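Local coordinates for Lin1909 protein (Listeria innocua, PDB 3FIJ) that binds manganese and probably belongs to the class I glutamine amidotransferase-like hydrolases, perhaps cleaving gamma-glutamyl-gamma-aminobutyrate, though its function has not been established, at residues I133-Q145 with T192-E204. Numbering follows the deposited sequence.
Sequences ISQVETKALQHLQ and TARTADGMIEAVE. With MN (manganese (II) ion), chain I.
His143 and Asp197 meet in a metal-site contact, where the loop between strands 129-130 and 154-158 lies against the hairpin of strands 189-195 and 200-205. The imidazole bridges the metal and the turn of the hairpin: ND1 of His143 binds manganese at 2.2 Å, while its NE2 donates to OD2 of Asp197 at 3.1 Å. That oxygen receives the N-H on its syn lone pair, and ring and carboxylate planes lie only 10° apart. Gripped at both nitrogens, by manganese and by the carboxylate, the ring is held in its rotation, and the carboxylate probably makes ND1 a stronger donor to the metal. OD2 of Asp197 also accepts from the backbone N of Leu141, on its anti side and tilted out of the carboxylate plane, at 2.8 Å in a nearly straight bond (166°). The carboxylate belongs to a type I beta turn, Thr195 to Gly198, that closes the hairpin, and it is part of an Asx turn: OD1 of Asp197 takes the N-H of Met199 (N to OD1 3.2 Å) from above the carboxylate plane. Glu201, bent at chi2 (-70°), brings OE2 to manganese at 2.4 Å; His154, Ser176, His178 and a water complete the site. Apolar packing flanks the polar centre. Leu141 CD1 reaches Ala196 CB at 4.2 Å, and the selenium of selenomethionine Met199 lies 3.9 Å from CG1 of Val136. Leu141 also packs on Pro82 of a second subunit.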
ATOM      1  N   ILE A 133      14.954  25.324   1.574  1.00 17.15           N
ATOM      2  CA  ILE A 133      16.386  25.222   1.838  1.00 19.24           C
ATOM      3  C   ILE A 133      17.161  25.515   0.559  1.00 18.44           C
ATOM      4  O   ILE A 133      18.251  26.080   0.600  1.00 18.05           O
ATOM      5  CB  ILE A 133      16.769  23.797   2.365  1.00 22.26           C
ATOM      6  CG1 ILE A 133      15.933  23.455   3.607  1.00 26.85           C
ATOM      7  CG2 ILE A 133      18.249  23.741   2.751  1.00 19.93           C
ATOM      8  CD1 ILE A 133      16.212  22.048   4.210  1.00 28.91           C
ATOM      9  N   SER A 134      16.580  25.154  -0.581  1.00 17.67           N
ATOM     10  CA  SER A 134      17.235  25.383  -1.869  1.00 19.72           C
ATOM     11  C   SER A 134      17.421  26.870  -2.207  1.00 21.72           C
ATOM     12  O   SER A 134      18.175  27.215  -3.129  1.00 21.93           O
ATOM     13  CB  SER A 134      16.432  24.737  -3.002  1.00 18.91           C
ATOM     14  OG  SER A 134      15.377  25.586  -3.420  1.00 18.98           O
ATOM     15  N   GLN A 135      16.747  27.748  -1.467  1.00 22.61           N
ATOM     16  CA  GLN A 135      16.820  29.181  -1.736  1.00 22.73           C
ATOM     17  C   GLN A 135      17.843  29.983  -0.930  1.00 24.51           C
ATOM     18  O   GLN A 135      18.058  31.171  -1.205  1.00 24.80           O
ATOM     19  CB  GLN A 135      15.426  29.787  -1.565  1.00 21.14           C
ATOM     20  CG  GLN A 135      14.420  29.310  -2.618  1.00 20.35           C
ATOM     21  CD  GLN A 135      12.976  29.533  -2.196  1.00 21.34           C
ATOM     22  OE1 GLN A 135      12.683  30.394  -1.364  1.00 23.57           O
ATOM     23  NE2 GLN A 135      12.068  28.764  -2.776  1.00 20.28           N
ATOM     24  N   VAL A 136      18.477  29.359   0.058  1.00 25.06           N
ATOM     25  CA  VAL A 136      19.461  30.084   0.850  1.00 27.84           C
ATOM     26  C   VAL A 136      20.701  30.270  -0.012  1.00 28.94           C
ATOM     27  O   VAL A 136      21.152  29.339  -0.677  1.00 28.07           O
ATOM     28  CB  VAL A 136      19.814  29.342   2.167  1.00 27.87           C
ATOM     29  CG1 VAL A 136      18.561  29.190   3.023  1.00 26.70           C
ATOM     30  CG2 VAL A 136      20.403  27.979   1.863  1.00 30.28           C
ATOM     31  N   GLU A 137      21.227  31.490  -0.013  1.00 31.38           N
ATOM     32  CA  GLU A 137      22.393  31.833  -0.816  1.00 33.41           C
ATOM     33  C   GLU A 137      23.557  30.874  -0.668  1.00 33.41           C
ATOM     34  O   GLU A 137      24.234  30.567  -1.648  1.00 34.53           O
ATOM     35  CB  GLU A 137      22.868  33.255  -0.496  1.00 35.31           C
ATOM     36  CG  GLU A 137      21.842  34.342  -0.804  1.00 38.53           C
ATOM     37  CD  GLU A 137      20.746  34.445   0.250  1.00 40.61           C
ATOM     38  OE1 GLU A 137      19.811  35.253   0.056  1.00 41.47           O
ATOM     39  OE2 GLU A 137      20.819  33.726   1.273  1.00 41.08           O
ATOM     40  N   THR A 138      23.794  30.399   0.548  1.00 33.45           N
ATOM     41  CA  THR A 138      24.902  29.485   0.788  1.00 33.25           C
ATOM     42  C   THR A 138      24.414  28.081   1.145  1.00 32.21           C
ATOM     43  O   THR A 138      23.370  27.923   1.777  1.00 31.25           O
ATOM     44  CB  THR A 138      25.786  30.017   1.913  1.00 35.07           C
ATOM     45  OG1 THR A 138      26.909  29.143   2.097  1.00 38.06           O
ATOM     46  CG2 THR A 138      24.978  30.116   3.205  1.00 37.63           C
ATOM     47  N   LYS A 139      25.170  27.065   0.735  1.00 30.54           N
ATOM     48  CA  LYS A 139      24.805  25.675   1.000  1.00 29.57           C
ATOM     49  C   LYS A 139      24.528  25.470   2.490  1.00 27.21           C
ATOM     50  O   LYS A 139      25.383  25.724   3.342  1.00 27.50           O
ATOM     51  CB  LYS A 139      25.927  24.729   0.554  1.00 31.64           C
ATOM     52  CG  LYS A 139      25.501  23.274   0.310  1.00 33.29           C
ATOM     53  CD  LYS A 139      24.498  23.173  -0.842  1.00 34.11           C
ATOM     54  CE  LYS A 139      24.506  21.793  -1.504  1.00 35.64           C
ATOM     55  NZ  LYS A 139      24.171  20.672  -0.580  1.00 34.74           N
ATOM     56  N   ALA A 140      23.320  25.022   2.800  1.00 21.88           N
ATOM     57  CA  ALA A 140      22.955  24.793   4.181  1.00 19.67           C
ATOM     58  C   ALA A 140      23.142  23.330   4.539  1.00 17.31           C
ATOM     59  O   ALA A 140      23.221  22.468   3.660  1.00 15.62           O
ATOM     60  CB  ALA A 140      21.515  25.209   4.415  1.00 17.65           C
ATOM     61  N   LEU A 141      23.238  23.063   5.835  1.00 14.90           N
ATOM     62  CA  LEU A 141      23.372  21.702   6.323  1.00 15.16           C
ATOM     63  C   LEU A 141      22.008  21.039   6.194  1.00 14.06           C
ATOM     64  O   LEU A 141      21.040  21.682   5.814  1.00 12.37           O
ATOM     65  CB  LEU A 141      23.791  21.709   7.790  1.00 16.62           C
ATOM     66  CG  LEU A 141      25.193  22.250   8.053  1.00 17.32           C
ATOM     67  CD1 LEU A 141      25.396  22.411   9.551  1.00 16.25           C
ATOM     68  CD2 LEU A 141      26.223  21.296   7.437  1.00 15.29           C
ATOM     69  N   GLN A 142      21.924  19.752   6.507  1.00 15.98           N
ATOM     70  CA  GLN A 142      20.639  19.076   6.420  1.00 16.85           C
ATOM     71  C   GLN A 142      19.769  19.531   7.576  1.00 16.55           C
ATOM     72  O   GLN A 142      20.207  19.523   8.733  1.00 15.62           O
ATOM     73  CB  GLN A 142      20.796  17.559   6.509  1.00 18.67           C
ATOM     74  CG  GLN A 142      19.490  16.832   6.204  1.00 22.08           C
ATOM     75  CD  GLN A 142      19.628  15.331   6.226  1.00 24.70           C
ATOM     76  OE1 GLN A 142      19.670  14.714   7.296  1.00 29.26           O
ATOM     77  NE2 GLN A 142      19.709  14.730   5.049  1.00 20.27           N
ATOM     78  N   HIS A 143      18.539  19.931   7.271  1.00 16.03           N
ATOM     79  CA  HIS A 143      17.629  20.359   8.324  1.00 16.31           C
ATOM     80  C   HIS A 143      16.381  19.490   8.393  1.00 15.76           C
ATOM     81  O   HIS A 143      15.524  19.682   9.255  1.00 15.04           O
ATOM     82  CB  HIS A 143      17.299  21.845   8.163  1.00 16.42           C
ATOM     83  CG  HIS A 143      18.393  22.742   8.659  1.00 17.04           C
ATOM     84  ND1 HIS A 143      18.484  23.146   9.974  1.00 17.00           N
ATOM     85  CD2 HIS A 143      19.499  23.223   8.040  1.00 13.59           C
ATOM     86  CE1 HIS A 143      19.597  23.837  10.146  1.00 16.62           C
ATOM     87  NE2 HIS A 143      20.230  23.896   8.987  1.00 17.92           N
ATOM     88  N   LEU A 144      16.286  18.539   7.469  1.00 15.32           N
ATOM     89  CA  LEU A 144      15.195  17.570   7.479  1.00 17.66           C
ATOM     90  C   LEU A 144      15.960  16.277   7.721  1.00 17.99           C
ATOM     91  O   LEU A 144      16.280  15.547   6.789  1.00 19.18           O
ATOM     92  CB  LEU A 144      14.465  17.510   6.134  1.00 18.20           C
ATOM     93  CG  LEU A 144      13.300  16.509   6.134  1.00 19.71           C
ATOM     94  CD1 LEU A 144      12.375  16.787   7.319  1.00 18.51           C
ATOM     95  CD2 LEU A 144      12.530  16.603   4.817  1.00 19.11           C
ATOM     96  N   GLN A 145      16.280  16.027   8.987  1.00 18.75           N
ATOM     97  CA  GLN A 145      17.063  14.866   9.380  1.00 19.23           C
ATOM     98  C   GLN A 145      16.383  13.535   9.098  1.00 20.13           C
ATOM     99  O   GLN A 145      15.165  13.418   9.176  1.00 22.33           O
ATOM    100  CB  GLN A 145      17.414  14.958  10.869  1.00 15.53           C
ATOM    101  CG  GLN A 145      16.253  14.711  11.809  1.00 14.50           C
ATOM    102  CD  GLN A 145      16.635  14.886  13.275  1.00 15.20           C
ATOM    103  OE1 GLN A 145      17.112  15.944  13.684  1.00 13.33           O
ATOM    104  NE2 GLN A 145      16.419  13.845  14.072  1.00 15.76           N
ATOM    105  N   THR A 192      19.647  33.646  19.184  1.00 20.97           N
ATOM    106  CA  THR A 192      20.513  33.141  20.246  1.00 19.03           C
ATOM    107  C   THR A 192      21.116  31.780  19.942  1.00 18.29           C
ATOM    108  O   THR A 192      21.895  31.257  20.731  1.00 17.75           O
ATOM    109  CB  THR A 192      19.772  33.054  21.590  1.00 20.02           C
ATOM    110  OG1 THR A 192      18.566  32.295  21.435  1.00 21.75           O
ATOM    111  CG2 THR A 192      19.446  34.448  22.092  1.00 18.04           C
ATOM    112  N   ALA A 193      20.759  31.210  18.796  1.00 18.26           N
ATOM    113  CA  ALA A 193      21.288  29.914  18.394  1.00 17.96           C
ATOM    114  C   ALA A 193      21.321  29.770  16.873  1.00 18.82           C
ATOM    115  O   ALA A 193      20.402  30.201  16.176  1.00 19.41           O
ATOM    116  CB  ALA A 193      20.451  28.801  19.000  1.00 16.32           C
ATOM    117  N   ARG A 194      22.389  29.156  16.377  1.00 18.17           N
ATOM    118  CA  ARG A 194      22.581  28.916  14.953  1.00 17.83           C
ATOM    119  C   ARG A 194      23.350  27.608  14.753  1.00 19.13           C
ATOM    120  O   ARG A 194      24.066  27.150  15.654  1.00 18.38           O
ATOM    121  CB  ARG A 194      23.426  30.026  14.313  1.00 18.95           C
ATOM    122  CG  ARG A 194      22.780  31.378  14.139  1.00 20.39           C
ATOM    123  CD  ARG A 194      23.820  32.370  13.624  1.00 19.17           C
ATOM    124  NE  ARG A 194      23.412  33.759  13.826  1.00 21.85           N
ATOM    125  CZ  ARG A 194      22.537  34.408  13.066  1.00 21.12           C
ATOM    126  NH1 ARG A 194      21.971  33.794  12.035  1.00 21.09           N
ATOM    127  NH2 ARG A 194      22.229  35.672  13.341  1.00 19.87           N
ATOM    128  N   THR A 195      23.201  27.016  13.570  1.00 18.75           N
ATOM    129  CA  THR A 195      23.950  25.811  13.221  1.00 18.09           C
ATOM    130  C   THR A 195      25.160  26.332  12.442  1.00 18.23           C
ATOM    131  O   THR A 195      25.134  27.458  11.930  1.00 18.22           O
ATOM    132  CB  THR A 195      23.150  24.862  12.311  1.00 17.50           C
ATOM    133  OG1 THR A 195      22.292  25.635  11.469  1.00 16.80           O
ATOM    134  CG2 THR A 195      22.341  23.856  13.138  1.00 17.19           C
ATOM    135  N   ALA A 196      26.200  25.511  12.340  1.00 17.20           N
ATOM    136  CA  ALA A 196      27.440  25.894  11.658  1.00 16.69           C
ATOM    137  C   ALA A 196      27.267  26.556  10.291  1.00 17.36           C
ATOM    138  O   ALA A 196      28.208  27.175   9.773  1.00 16.75           O
ATOM    139  CB  ALA A 196      28.362  24.680  11.536  1.00 12.33           C
ATOM    140  N   ASP A 197      26.082  26.423   9.701  1.00 15.39           N
ATOM    141  CA  ASP A 197      25.827  27.025   8.401  1.00 14.53           C
ATOM    142  C   ASP A 197      25.212  28.416   8.544  1.00 14.76           C
ATOM    143  O   ASP A 197      24.832  29.043   7.555  1.00 15.53           O
ATOM    144  CB  ASP A 197      24.914  26.122   7.568  1.00 15.87           C
ATOM    145  CG  ASP A 197      23.599  25.809   8.265  1.00 16.76           C
ATOM    146  OD1 ASP A 197      23.415  26.245   9.422  1.00 16.55           O
ATOM    147  OD2 ASP A 197      22.750  25.122   7.652  1.00 18.00           O
ATOM    148  N   GLY A 198      25.121  28.893   9.780  1.00 14.18           N
ATOM    149  CA  GLY A 198      24.561  30.210  10.034  1.00 14.04           C
ATOM    150  C   GLY A 198      23.042  30.316  10.149  1.00 16.35           C
ATOM    151  O   GLY A 198      22.529  31.377  10.515  1.00 16.33           O
HETATM  152  N   MSE A 199      22.308  29.250   9.844  1.00 15.04           N
HETATM  153  CA  MSE A 199      20.854  29.319   9.938  1.00 16.42           C
HETATM  154  C   MSE A 199      20.364  29.536  11.380  1.00 16.50           C
HETATM  155  O   MSE A 199      20.977  29.078  12.341  1.00 17.17           O
HETATM  156  CB  MSE A 199      20.235  28.061   9.326  1.00 19.16           C
HETATM  157  CG  MSE A 199      20.501  27.918   7.835  1.00 21.03           C
HETATM  158 SE   MSE A 199      19.716  29.371   6.751  1.00 28.37          SE
HETATM  159  CE  MSE A 199      21.273  30.499   6.594  1.00 25.73           C
ATOM    160  N   ILE A 200      19.255  30.252  11.515  1.00 16.01           N
ATOM    161  CA  ILE A 200      18.679  30.579  12.815  1.00 16.31           C
ATOM    162  C   ILE A 200      17.921  29.428  13.467  1.00 15.38           C
ATOM    163  O   ILE A 200      16.932  28.932  12.920  1.00 16.44           O
ATOM    164  CB  ILE A 200      17.740  31.795  12.678  1.00 15.92           C
ATOM    165  CG1 ILE A 200      18.568  33.022  12.302  1.00 15.70           C
ATOM    166  CG2 ILE A 200      16.978  32.023  13.975  1.00 16.83           C
ATOM    167  CD1 ILE A 200      17.757  34.162  11.725  1.00 14.40           C
ATOM    168  N   GLU A 201      18.379  29.028  14.649  1.00 16.56           N
ATOM    169  CA  GLU A 201      17.781  27.918  15.393  1.00 15.52           C
ATOM    170  C   GLU A 201      17.016  28.333  16.645  1.00 15.43           C
ATOM    171  O   GLU A 201      16.147  27.594  17.121  1.00 15.32           O
ATOM    172  CB  GLU A 201      18.865  26.903  15.770  1.00 14.99           C
ATOM    173  CG  GLU A 201      19.382  26.045  14.614  1.00 12.98           C
ATOM    174  CD  GLU A 201      18.362  25.022  14.105  1.00 15.44           C
ATOM    175  OE1 GLU A 201      17.679  24.375  14.931  1.00 14.09           O
ATOM    176  OE2 GLU A 201      18.251  24.847  12.872  1.00 13.65           O
ATOM    177  N   ALA A 202      17.331  29.508  17.178  1.00 15.59           N
ATOM    178  CA  ALA A 202      16.659  29.998  18.376  1.00 15.84           C
ATOM    179  C   ALA A 202      16.554  31.524  18.395  1.00 17.96           C
ATOM    180  O   ALA A 202      17.509  32.243  18.081  1.00 19.23           O
ATOM    181  CB  ALA A 202      17.391  29.504  19.629  1.00 13.31           C
ATOM    182  N   VAL A 203      15.389  32.020  18.782  1.00 18.99           N
ATOM    183  CA  VAL A 203      15.168  33.452  18.840  1.00 19.48           C
ATOM    184  C   VAL A 203      14.562  33.812  20.186  1.00 21.94           C
ATOM    185  O   VAL A 203      13.721  33.079  20.707  1.00 22.87           O
ATOM    186  CB  VAL A 203      14.191  33.902  17.732  1.00 20.62           C
ATOM    187  CG1 VAL A 203      13.973  35.420  17.798  1.00 19.04           C
ATOM    188  CG2 VAL A 203      14.724  33.479  16.373  1.00 18.11           C
ATOM    189  N   GLU A 204      15.002  34.928  20.757  1.00 22.90           N
ATOM    190  CA  GLU A 204      14.459  35.396  22.025  1.00 23.81           C
ATOM    191  C   GLU A 204      14.077  36.860  21.871  1.00 25.20           C
ATOM    192  O   GLU A 204      14.494  37.527  20.927  1.00 23.86           O
ATOM    193  CB  GLU A 204      15.478  35.203  23.149  1.00 23.22           C
ATOM    194  CG  GLU A 204      15.822  33.729  23.354  1.00 25.59           C
ATOM    195  CD  GLU A 204      16.858  33.475  24.430  1.00 26.11           C
ATOM    196  OE1 GLU A 204      17.376  32.338  24.485  1.00 26.54           O
ATOM    197  OE2 GLU A 204      17.153  34.398  25.219  1.00 26.79           O
TER
HETATM  198 MN    MN I 300      17.491  22.788  11.857  1.00 15.60          MN
HETATM  199  O   HOH W   1      16.343  22.302  13.748  1.00 13.41           O